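Local structure of citrate synthase (Metallosphaera sedula, 6ABX) at residues A[74-82]-A[94-105]; A[124-135]-A[148-158]. The protein probably condenses acetyl-CoA with oxaloacetate and water to give citrate and free CoA, a step of the tricarboxylic acid cycle. One frame throughout, in Å; residues are numbered along the deposited sequence.

How the contacts relate
Both contacts join helices of the mostly helical citrate synthase fold, and their centres lie about 16 Å apart. They come in series along the chain: contact 1 pairs helix 76-85 with helix 91-105, and contact 2 then pairs helix 112-134 with helix 148-157. Helix 112-134, which follows 91-105 directly, ties the two together, because I126 packs on T98 and M102 while L129 and I130 pack on V82. Its other flank carries contact 2. The contacts differ in their surroundings: contact 1 borders the second subunit, whereas no other chain of the assembly touches the segments of contact 2, so helix 112-134 links a helix pair at the dimer interface to one within the subunit.

Contact 1: A[74-82]-A[94-105]; sequences ISEDISTFV and ILRTTVSMMGLE
S75 and E105 make the polar bond of this contact: S75 OG donates to E105 OE1 at 2.7 Å, meeting the carboxylate on its syn side and 22° out of its plane. The same OG accepts from I78 N as the N-cap of helix 76-85; with chi1 at 67° it lies between the backbone N and the carbonyl carbon, from where it serves both partners. With alanine at this N-cap, I78 N would probably lose its side-chain cap and E105 its hydroxyl mate, its carboxylate freer to turn. D77 OD2 stands only 4.1 Å from E105 OE2, a like-charge approach probably eased by the salt bridge of D77 to R84 of the second subunit.

The apolar contacts run down the middle. I78 is a knob in the hole formed by T98, M101, M102 and E105; its CD1 ends 3.7 Å from T98 O, beside M102 and E105 OE1, and its CG1 slides alongside the M101 chain. A beta-branched threonine suits position 98, its methyl CG2 lying 3.8 Å from V82 CG2 and also meeting the F81 ring.

Aromatic contacts complete the interface. M101 SD sits 4.7 Å from the F81 ring centroid, an oblique Met-aromatic contact, while F81 CZ meets T97 CG2 at 3.8 Å.

With axes 10.1 Å apart at 166°, this is a nearly antiparallel helical hairpin with I78 as a single knob, at the dimer interface of the citrate synthase fold, where F81 also packs on L104 of the second subunit.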
loop_
_atom_site.group_PDB
_atom_site.type_symbol
_atom_site.label_atom_id
_atom_site.label_comp_id
_atom_site.label_asym_id
_atom_site.label_seq_id
_atom_site.Cartn_x
_atom_site.Cartn_y
_atom_site.Cartn_z
ATOM N N ILE A 74 21.534 6.606 4.685
ATOM C CA ILE A 74 20.224 6.865 5.251
ATOM C C ILE A 74 20.306 8.016 6.260
ATOM O O ILE A 74 21.345 8.234 6.919
ATOM C CB ILE A 74 19.633 5.584 5.854
ATOM C CG1 ILE A 74 20.562 4.958 6.895
ATOM C CG2 ILE A 74 19.278 4.598 4.753
ATOM C CD1 ILE A 74 19.972 3.734 7.609
ATOM N N SER A 75 19.164 8.657 6.450
ATOM C CA SER A 75 19.071 9.803 7.363
ATOM C C SER A 75 19.281 9.373 8.800
ATOM O O SER A 75 19.097 8.216 9.175
ATOM C CB SER A 75 17.766 10.527 7.207
ATOM O OG SER A 75 16.660 9.730 7.635
ATOM N N GLU A 76 19.685 10.354 9.623
ATOM C CA GLU A 76 19.817 10.089 11.050
ATOM C C GLU A 76 18.490 9.608 11.668
ATOM O O GLU A 76 18.508 8.688 12.539
ATOM C CB GLU A 76 20.333 11.353 11.762
ATOM C CG GLU A 76 21.838 11.411 11.759
ATOM C CD GLU A 76 22.511 10.446 12.722
ATOM O OE1 GLU A 76 21.868 10.070 13.730
ATOM O OE2 GLU A 76 23.683 10.090 12.476
ATOM N N ASP A 77 17.365 10.205 11.253
ATOM C CA ASP A 77 16.051 9.860 11.755
ATOM C C ASP A 77 15.786 8.372 11.484
ATOM O O ASP A 77 15.263 7.615 12.335
ATOM C CB ASP A 77 14.966 10.724 11.132
ATOM C CG ASP A 77 14.778 12.040 11.871
ATOM O OD1 ASP A 77 15.652 12.368 12.729
ATOM O OD2 ASP A 77 13.770 12.717 11.583
ATOM N N ILE A 78 16.168 7.937 10.275
ATOM C CA ILE A 78 15.858 6.558 9.838
ATOM C C ILE A 78 16.790 5.601 10.571
ATOM O O ILE A 78 16.324 4.627 11.082
ATOM C CB ILE A 78 15.879 6.398 8.306
ATOM C CG1 ILE A 78 14.612 7.036 7.727
ATOM C CG2 ILE A 78 16.003 4.949 7.882
ATOM C CD1 ILE A 78 14.592 7.145 6.228
ATOM N N SER A 79 18.085 5.939 10.637
ATOM C CA SER A 79 19.003 5.048 11.277
ATOM C C SER A 79 18.666 4.927 12.758
ATOM O O SER A 79 18.780 3.824 13.281
ATOM C CB SER A 79 20.466 5.371 11.061
ATOM O OG SER A 79 20.783 6.677 11.514
ATOM N N THR A 80 18.337 6.044 13.430
ATOM C CA THR A 80 17.955 5.966 14.845
ATOM C C THR A 80 16.715 5.075 15.031
ATOM O O THR A 80 16.681 4.255 15.945
ATOM C CB THR A 80 17.786 7.337 15.512
ATOM O OG1 THR A 80 19.099 7.899 15.478
ATOM C CG2 THR A 80 17.270 7.228 16.931
ATOM N N PHE A 81 15.706 5.246 14.172
ATOM C CA PHE A 81 14.518 4.433 14.207
ATOM C C PHE A 81 14.833 2.936 14.090
ATOM O O PHE A 81 14.294 2.064 14.832
ATOM C CB PHE A 81 13.510 4.876 13.141
ATOM C CG PHE A 81 12.223 4.085 13.253
ATOM C CD1 PHE A 81 11.235 4.453 14.149
ATOM C CD2 PHE A 81 12.022 2.940 12.485
ATOM C CE1 PHE A 81 10.062 3.717 14.257
ATOM C CE2 PHE A 81 10.848 2.189 12.616
ATOM C CZ PHE A 81 9.877 2.578 13.503
ATOM N N VAL A 82 15.708 2.590 13.135
ATOM C CA VAL A 82 16.066 1.194 12.980
ATOM C C VAL A 82 16.752 0.655 14.240
ATOM O O VAL A 82 16.504 -0.441 14.660
ATOM C CB VAL A 82 16.944 0.987 11.743
ATOM C CG1 VAL A 82 17.441 -0.439 11.659
ATOM C CG2 VAL A 82 16.185 1.379 10.487
ATOM N N ILE A 94 9.461 -2.664 9.978
ATOM C CA ILE A 94 10.502 -1.683 10.034
ATOM C C ILE A 94 10.727 -1.116 8.628
ATOM O O ILE A 94 10.813 0.048 8.448
ATOM C CB ILE A 94 11.792 -2.277 10.620
ATOM C CG1 ILE A 94 11.588 -2.693 12.078
ATOM C CG2 ILE A 94 12.928 -1.274 10.491
ATOM C CD1 ILE A 94 12.767 -3.468 12.658
ATOM N N LEU A 95 10.800 -1.999 7.631
ATOM C CA LEU A 95 11.054 -1.543 6.276
ATOM C C LEU A 95 9.875 -0.698 5.761
ATOM O O LEU A 95 10.110 0.345 5.142
ATOM C CB LEU A 95 11.254 -2.758 5.367
ATOM C CG LEU A 95 11.688 -2.384 3.945
ATOM C CD1 LEU A 95 13.061 -1.753 3.969
ATOM C CD2 LEU A 95 11.641 -3.587 2.999
ATOM N N ARG A 96 8.628 -1.125 6.069
ATOM C CA ARG A 96 7.413 -0.351 5.685
ATOM C C ARG A 96 7.568 1.071 6.243
ATOM O O ARG A 96 7.367 2.098 5.544
ATOM C CB ARG A 96 6.158 -1.055 6.190
ATOM C CG ARG A 96 4.822 -0.452 5.769
ATOM C CD ARG A 96 3.718 -1.162 6.543
ATOM N NE ARG A 96 3.761 -0.965 7.986
ATOM C CZ ARG A 96 3.505 -1.851 8.916
ATOM N NH1 ARG A 96 3.037 -3.047 8.589
ATOM N NH2 ARG A 96 3.633 -1.527 10.198
ATOM N N THR A 97 7.904 1.161 7.533
ATOM C CA THR A 97 7.960 2.447 8.232
ATOM C C THR A 97 9.107 3.332 7.718
ATOM O O THR A 97 8.918 4.551 7.451
ATOM C CB THR A 97 8.068 2.275 9.745
ATOM O OG1 THR A 97 7.044 1.377 10.177
ATOM C CG2 THR A 97 7.980 3.635 10.407
ATOM N N THR A 98 10.284 2.738 7.448
ATOM C CA THR A 98 11.436 3.534 6.997
ATOM C C THR A 98 11.293 4.009 5.548
ATOM O O THR A 98 11.700 5.111 5.261
ATOM C CB THR A 98 12.777 2.821 7.256
ATOM O OG1 THR A 98 12.743 1.559 6.598
ATOM C CG2 THR A 98 13.017 2.577 8.728
ATOM N N VAL A 99 10.723 3.217 4.627
ATOM C CA VAL A 99 10.435 3.705 3.301
ATOM C C VAL A 99 9.376 4.807 3.351
ATOM O O VAL A 99 9.459 5.776 2.592
ATOM C CB VAL A 99 10.085 2.554 2.330
ATOM C CG1 VAL A 99 9.700 3.062 0.936
ATOM C CG2 VAL A 99 11.234 1.556 2.240
ATOM N N SER A 100 8.408 4.694 4.267
ATOM C CA SER A 100 7.430 5.767 4.489
ATOM C C SER A 100 8.138 7.056 4.921
ATOM O O SER A 100 7.855 8.140 4.406
ATOM C CB SER A 100 6.370 5.329 5.460
ATOM O OG SER A 100 5.344 6.337 5.591
ATOM N N MET A 101 9.098 6.925 5.838
ATOM C CA MET A 101 9.895 8.068 6.305
ATOM C C MET A 101 10.748 8.644 5.180
ATOM O O MET A 101 10.842 9.851 5.037
ATOM C CB MET A 101 10.791 7.707 7.486
ATOM C CG MET A 101 10.043 7.358 8.693
ATOM S SD MET A 101 11.092 6.587 9.994
ATOM C CE MET A 101 12.147 7.955 10.467
ATOM N N MET A 102 11.339 7.788 4.359
ATOM C CA MET A 102 12.123 8.219 3.238
ATOM C C MET A 102 11.307 9.130 2.305
ATOM O O MET A 102 11.800 10.177 1.834
ATOM C CB MET A 102 12.593 6.959 2.485
ATOM C CG MET A 102 13.950 6.976 1.968
ATOM S SD MET A 102 14.088 5.372 1.061
ATOM C CE MET A 102 14.653 4.301 2.370
ATOM N N GLY A 103 10.062 8.724 2.007
ATOM C CA GLY A 103 9.124 9.447 1.173
ATOM C C GLY A 103 8.773 10.812 1.799
ATOM O O GLY A 103 8.732 11.819 1.124
ATOM N N LEU A 104 8.495 10.816 3.105
ATOM C CA LEU A 104 8.156 11.996 3.857
ATOM C C LEU A 104 9.312 12.987 3.788
ATOM O O LEU A 104 9.088 14.169 3.584
ATOM C CB LEU A 104 7.871 11.581 5.300
ATOM C CG LEU A 104 7.680 12.704 6.326
ATOM C CD1 LEU A 104 6.574 13.638 5.956
ATOM C CD2 LEU A 104 7.383 12.103 7.694
ATOM N N GLU A 105 10.542 12.463 3.846
ATOM C CA GLU A 105 11.744 13.283 3.902
ATOM C C GLU A 105 12.131 13.813 2.506
ATOM O O GLU A 105 12.915 14.747 2.449
ATOM C CB GLU A 105 12.891 12.509 4.589
ATOM C CG GLU A 105 12.686 12.285 6.079
ATOM C CD GLU A 105 13.517 11.218 6.816
ATOM O OE1 GLU A 105 14.529 10.782 6.262
ATOM O OE2 GLU A 105 13.135 10.805 7.977
#

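Contact 2: A[124-135]-A[148-158]; sequences PTIISLIQRTRR and HSENFLYMIRG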
loop_
_atom_site.group_PDB
_atom_site.type_symbol
_atom_site.label_atom_id
_atom_site.label_comp_id
_atom_site.label_asym_id
_atom_site.label_seq_id
_atom_site.Cartn_x
_atom_site.Cartn_y
_atom_site.Cartn_z
ATOM N N PRO A 124 19.133 -1.889 1.257
ATOM C CA PRO A 124 20.164 -2.743 1.860
ATOM C C PRO A 124 20.816 -2.113 3.082
ATOM O O PRO A 124 21.193 -2.850 4.026
ATOM C CB PRO A 124 21.204 -3.009 0.760
ATOM C CG PRO A 124 20.361 -2.794 -0.525
ATOM C CD PRO A 124 19.370 -1.711 -0.187
ATOM N N THR A 125 20.957 -0.797 3.096
ATOM C CA THR A 125 21.545 -0.138 4.246
ATOM C C THR A 125 20.675 -0.356 5.490
ATOM O O THR A 125 21.143 -0.650 6.565
ATOM C CB THR A 125 21.750 1.347 3.970
ATOM O OG1 THR A 125 22.399 1.443 2.693
ATOM C CG2 THR A 125 22.512 2.053 5.075
ATOM N N ILE A 126 19.370 -0.239 5.294
ATOM C CA ILE A 126 18.381 -0.435 6.390
ATOM C C ILE A 126 18.415 -1.888 6.849
ATOM O O ILE A 126 18.466 -2.193 8.058
ATOM C CB ILE A 126 16.974 -0.023 5.912
ATOM C CG1 ILE A 126 16.898 1.489 5.667
ATOM C CG2 ILE A 126 15.893 -0.497 6.863
ATOM C CD1 ILE A 126 15.723 1.956 4.868
ATOM N N ILE A 127 18.385 -2.831 5.895
ATOM C CA ILE A 127 18.354 -4.229 6.242
ATOM C C ILE A 127 19.603 -4.593 7.059
ATOM O O ILE A 127 19.527 -5.320 8.056
ATOM C CB ILE A 127 18.260 -5.110 4.987
ATOM C CG1 ILE A 127 16.898 -4.896 4.316
ATOM C CG2 ILE A 127 18.475 -6.576 5.334
ATOM C CD1 ILE A 127 16.786 -5.588 2.980
ATOM N N SER A 128 20.746 -4.130 6.569
ATOM C CA SER A 128 22.050 -4.411 7.196
ATOM C C SER A 128 22.095 -3.861 8.646
ATOM O O SER A 128 22.556 -4.574 9.557
ATOM C CB SER A 128 23.166 -3.897 6.313
ATOM O OG SER A 128 23.175 -4.565 5.059
ATOM N N LEU A 129 21.589 -2.645 8.857
ATOM C CA LEU A 129 21.527 -2.061 10.202
ATOM C C LEU A 129 20.576 -2.836 11.108
ATOM O O LEU A 129 20.927 -3.105 12.262
ATOM C CB LEU A 129 21.145 -0.599 10.091
ATOM C CG LEU A 129 21.042 0.159 11.409
ATOM C CD1 LEU A 129 22.335 0.053 12.202
ATOM C CD2 LEU A 129 20.707 1.601 11.071
ATOM N N ILE A 130 19.456 -3.359 10.574
ATOM C CA ILE A 130 18.638 -4.257 11.373
ATOM C C ILE A 130 19.491 -5.445 11.824
ATOM O O ILE A 130 19.475 -5.789 13.007
ATOM C CB ILE A 130 17.364 -4.729 10.638
ATOM C CG1 ILE A 130 16.414 -3.591 10.316
ATOM C CG2 ILE A 130 16.686 -5.853 11.456
ATOM C CD1 ILE A 130 15.275 -3.969 9.384
ATOM N N GLN A 131 20.161 -6.114 10.874
ATOM C CA GLN A 131 20.888 -7.327 11.183
ATOM C C GLN A 131 22.016 -7.072 12.189
ATOM O O GLN A 131 22.177 -7.863 13.103
ATOM C CB GLN A 131 21.479 -7.941 9.923
ATOM C CG GLN A 131 22.293 -9.171 10.213
ATOM C CD GLN A 131 21.365 -10.292 10.535
ATOM O OE1 GLN A 131 20.793 -10.948 9.629
ATOM N NE2 GLN A 131 21.146 -10.456 11.838
ATOM N N ARG A 132 22.814 -6.032 11.960
ATOM C CA ARG A 132 23.970 -5.690 12.813
ATOM C C ARG A 132 23.430 -5.412 14.226
ATOM O O ARG A 132 23.961 -5.976 15.192
ATOM C CB ARG A 132 24.681 -4.430 12.319
ATOM C CG ARG A 132 25.370 -4.582 10.967
ATOM C CD ARG A 132 26.630 -5.407 10.988
ATOM N NE ARG A 132 27.802 -4.804 11.621
ATOM C CZ ARG A 132 28.975 -5.406 11.790
ATOM N NH1 ARG A 132 29.244 -6.596 11.257
ATOM N NH2 ARG A 132 29.933 -4.765 12.428
ATOM N N THR A 133 22.335 -4.657 14.303
ATOM C CA THR A 133 21.783 -4.237 15.628
ATOM C C THR A 133 21.348 -5.480 16.416
ATOM O O THR A 133 21.596 -5.606 17.628
ATOM C CB THR A 133 20.666 -3.209 15.460
ATOM O OG1 THR A 133 21.166 -2.042 14.813
ATOM C CG2 THR A 133 20.060 -2.840 16.788
ATOM N N ARG A 134 20.701 -6.427 15.738
ATOM C CA ARG A 134 20.208 -7.614 16.402
ATOM C C ARG A 134 21.363 -8.406 17.022
ATOM O O ARG A 134 21.175 -9.093 18.041
ATOM C CB ARG A 134 19.426 -8.513 15.453
ATOM C CG ARG A 134 18.058 -7.954 15.166
ATOM C CD ARG A 134 17.493 -8.854 14.138
ATOM N NE ARG A 134 16.105 -8.717 13.954
ATOM C CZ ARG A 134 15.428 -9.629 13.257
ATOM N NH1 ARG A 134 16.088 -10.564 12.572
ATOM N NH2 ARG A 134 14.119 -9.591 13.254
ATOM N N ARG A 135 22.513 -8.389 16.348
ATOM C CA ARG A 135 23.723 -9.109 16.795
ATOM C C ARG A 135 24.607 -8.278 17.714
ATOM O O ARG A 135 25.791 -8.638 17.922
ATOM C CB ARG A 135 24.499 -9.521 15.546
ATOM C CG ARG A 135 23.756 -10.606 14.772
ATOM C CD ARG A 135 24.388 -10.996 13.457
ATOM N NE ARG A 135 23.684 -12.142 12.864
ATOM C CZ ARG A 135 23.823 -12.538 11.592
ATOM N NH1 ARG A 135 24.566 -11.823 10.747
ATOM N NH2 ARG A 135 23.092 -13.564 11.149
ATOM N N HIS A 148 26.967 -3.090 -5.776
ATOM C CA HIS A 148 25.768 -3.258 -4.936
ATOM C C HIS A 148 25.892 -4.492 -4.054
ATOM O O HIS A 148 25.619 -4.390 -2.855
ATOM C CB HIS A 148 24.517 -3.317 -5.808
ATOM C CG HIS A 148 23.273 -3.550 -5.058
ATOM N ND1 HIS A 148 22.503 -2.510 -4.604
ATOM C CD2 HIS A 148 22.672 -4.703 -4.651
ATOM C CE1 HIS A 148 21.442 -3.013 -3.982
ATOM N NE2 HIS A 148 21.526 -4.341 -3.984
ATOM N N SER A 149 26.111 -5.657 -4.660
ATOM C CA SER A 149 26.052 -6.926 -3.890
ATOM C C SER A 149 27.282 -7.048 -2.971
ATOM O O SER A 149 27.146 -7.521 -1.831
ATOM C CB SER A 149 25.927 -8.091 -4.837
ATOM O OG SER A 149 24.697 -8.010 -5.560
ATOM N N GLU A 150 28.438 -6.593 -3.452
ATOM C CA GLU A 150 29.657 -6.628 -2.602
ATOM C C GLU A 150 29.425 -5.762 -1.343
ATOM O O GLU A 150 29.738 -6.142 -0.200
ATOM C CB GLU A 150 30.902 -6.170 -3.365
ATOM C CG GLU A 150 32.115 -6.365 -2.466
ATOM C CD GLU A 150 33.514 -6.202 -3.026
ATOM O OE1 GLU A 150 33.628 -5.781 -4.225
ATOM O OE2 GLU A 150 34.478 -6.494 -2.236
ATOM N N ASN A 151 28.863 -4.569 -1.548
ATOM C CA ASN A 151 28.596 -3.666 -0.461
ATOM C C ASN A 151 27.578 -4.259 0.527
ATOM O O ASN A 151 27.674 -4.020 1.753
ATOM C CB ASN A 151 28.065 -2.316 -0.944
ATOM C CG ASN A 151 27.811 -1.375 0.201
ATOM O OD1 ASN A 151 28.776 -0.951 0.861
ATOM N ND2 ASN A 151 26.566 -0.998 0.407
ATOM N N PHE A 152 26.552 -4.949 0.017
ATOM C CA PHE A 152 25.513 -5.492 0.867
ATOM C C PHE A 152 26.140 -6.506 1.856
ATOM O O PHE A 152 25.898 -6.452 3.075
ATOM C CB PHE A 152 24.427 -6.158 0.001
ATOM C CG PHE A 152 23.067 -6.313 0.638
ATOM C CD1 PHE A 152 22.857 -6.158 1.998
ATOM C CD2 PHE A 152 21.973 -6.615 -0.149
ATOM C CE1 PHE A 152 21.598 -6.286 2.553
ATOM C CE2 PHE A 152 20.721 -6.779 0.421
ATOM C CZ PHE A 152 20.522 -6.556 1.752
ATOM N N LEU A 153 27.010 -7.355 1.347
ATOM C CA LEU A 153 27.689 -8.339 2.208
ATOM C C LEU A 153 28.675 -7.660 3.157
ATOM O O LEU A 153 28.784 -8.024 4.313
ATOM C CB LEU A 153 28.386 -9.398 1.364
ATOM C CG LEU A 153 27.448 -10.342 0.606
ATOM C CD1 LEU A 153 28.245 -11.271 -0.282
ATOM C CD2 LEU A 153 26.569 -11.113 1.556
ATOM N N TYR A 154 29.337 -6.614 2.686
ATOM C CA TYR A 154 30.265 -5.814 3.512
ATOM C C TYR A 154 29.523 -5.198 4.707
ATOM O O TYR A 154 29.972 -5.256 5.836
ATOM C CB TYR A 154 30.924 -4.731 2.657
ATOM C CG TYR A 154 31.604 -3.651 3.444
ATOM C CD1 TYR A 154 32.763 -3.931 4.149
ATOM C CD2 TYR A 154 31.056 -2.396 3.568
ATOM C CE1 TYR A 154 33.354 -2.954 4.943
ATOM C CE2 TYR A 154 31.654 -1.399 4.329
ATOM C CZ TYR A 154 32.828 -1.682 5.000
ATOM O OH TYR A 154 33.425 -0.722 5.787
ATOM N N MET A 155 28.318 -4.693 4.488
ATOM C CA MET A 155 27.576 -4.036 5.535
ATOM C C MET A 155 27.075 -5.046 6.581
ATOM O O MET A 155 26.763 -4.648 7.689
ATOM C CB MET A 155 26.410 -3.231 4.978
ATOM C CG MET A 155 26.858 -1.980 4.183
ATOM S SD MET A 155 25.480 -0.915 3.744
ATOM C CE MET A 155 24.488 -2.105 2.824
ATOM N N ILE A 156 26.844 -6.306 6.193
ATOM C CA ILE A 156 26.460 -7.362 7.159
ATOM C C ILE A 156 27.666 -7.874 7.941
ATOM O O ILE A 156 27.562 -8.169 9.157
ATOM C CB ILE A 156 25.784 -8.522 6.377
ATOM C CG1 ILE A 156 24.528 -8.066 5.649
ATOM C CG2 ILE A 156 25.483 -9.689 7.293
ATOM C CD1 ILE A 156 23.422 -7.833 6.609
ATOM N N ARG A 157 28.759 -8.159 7.217
ATOM C CA ARG A 157 29.903 -8.866 7.798
ATOM C C ARG A 157 30.893 -7.895 8.420
ATOM O O ARG A 157 31.629 -8.270 9.346
ATOM C CB ARG A 157 30.577 -9.723 6.720
ATOM C CG ARG A 157 29.809 -11.013 6.432
ATOM C CD ARG A 157 29.319 -11.119 5.031
ATOM N NE ARG A 157 29.036 -12.492 4.617
ATOM C CZ ARG A 157 29.605 -13.054 3.596
ATOM N NH1 ARG A 157 30.759 -12.585 3.145
ATOM N NH2 ARG A 157 28.981 -14.044 3.000
ATOM N N GLY A 158 30.980 -6.683 7.883
ATOM C CA GLY A 158 31.975 -5.691 8.326
ATOM C C GLY A 158 33.339 -5.933 7.725
ATOM O O GLY A 158 34.311 -5.303 8.127
HETATM O O HOH W 1 31.785 -7.338 12.490
HETATM O O HOH W 2 26.213 -9.419 11.009
#
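P124 O is gripped twice by S128, from opposite faces of the carbonyl plane: by its backbone N and by its OG at 2.8 Å. That bond satisfies the buried serine hydroxyl within its own helix, and OG faces apolar neighbours, lying at the edge of the F152 ring, 3.4 Å from CE1, and against M155 and I156. So small a residue suits this close approach, S128 CA being 5.3 Å from I156 CA.

P124 presents its ring to F152 in a CH-pi contact: CB stands 3.5 Å above the ring centroid, almost on the normal. With CG anti to the backbone N (chi1 -158°), the phenyl ring reaches under the proline, whose CG also touches H148 CE1. M155 brings its methyl CE to 3.6 Å from P124 O.

Toward the C-terminal ends hydrogen bonds from arginines take over. R132, bent at chi2 and chi3, lays its CD against M155 O and sends NH1 to I156 O at 3.1 Å, nearly straight, with the acceptor at the guanidinium edge but the donor above the carbonyl plane. Water 1 links the same NH1 to R157 O, and water 2 joins R135 NH1, itself bonded to G318 O, to I156 O. Arginines suit the end of helix 148-157, where last-turn carbonyls generally lack a following helical N-H; R132 NE is held by E138 O.

The two helices run nearly parallel, 22° apart and 8.8 Å between axes. Helix 163-174 lies against H148 and F152, while helices 76-85 and 91-105 receive I126 and I130 from helix 112-134.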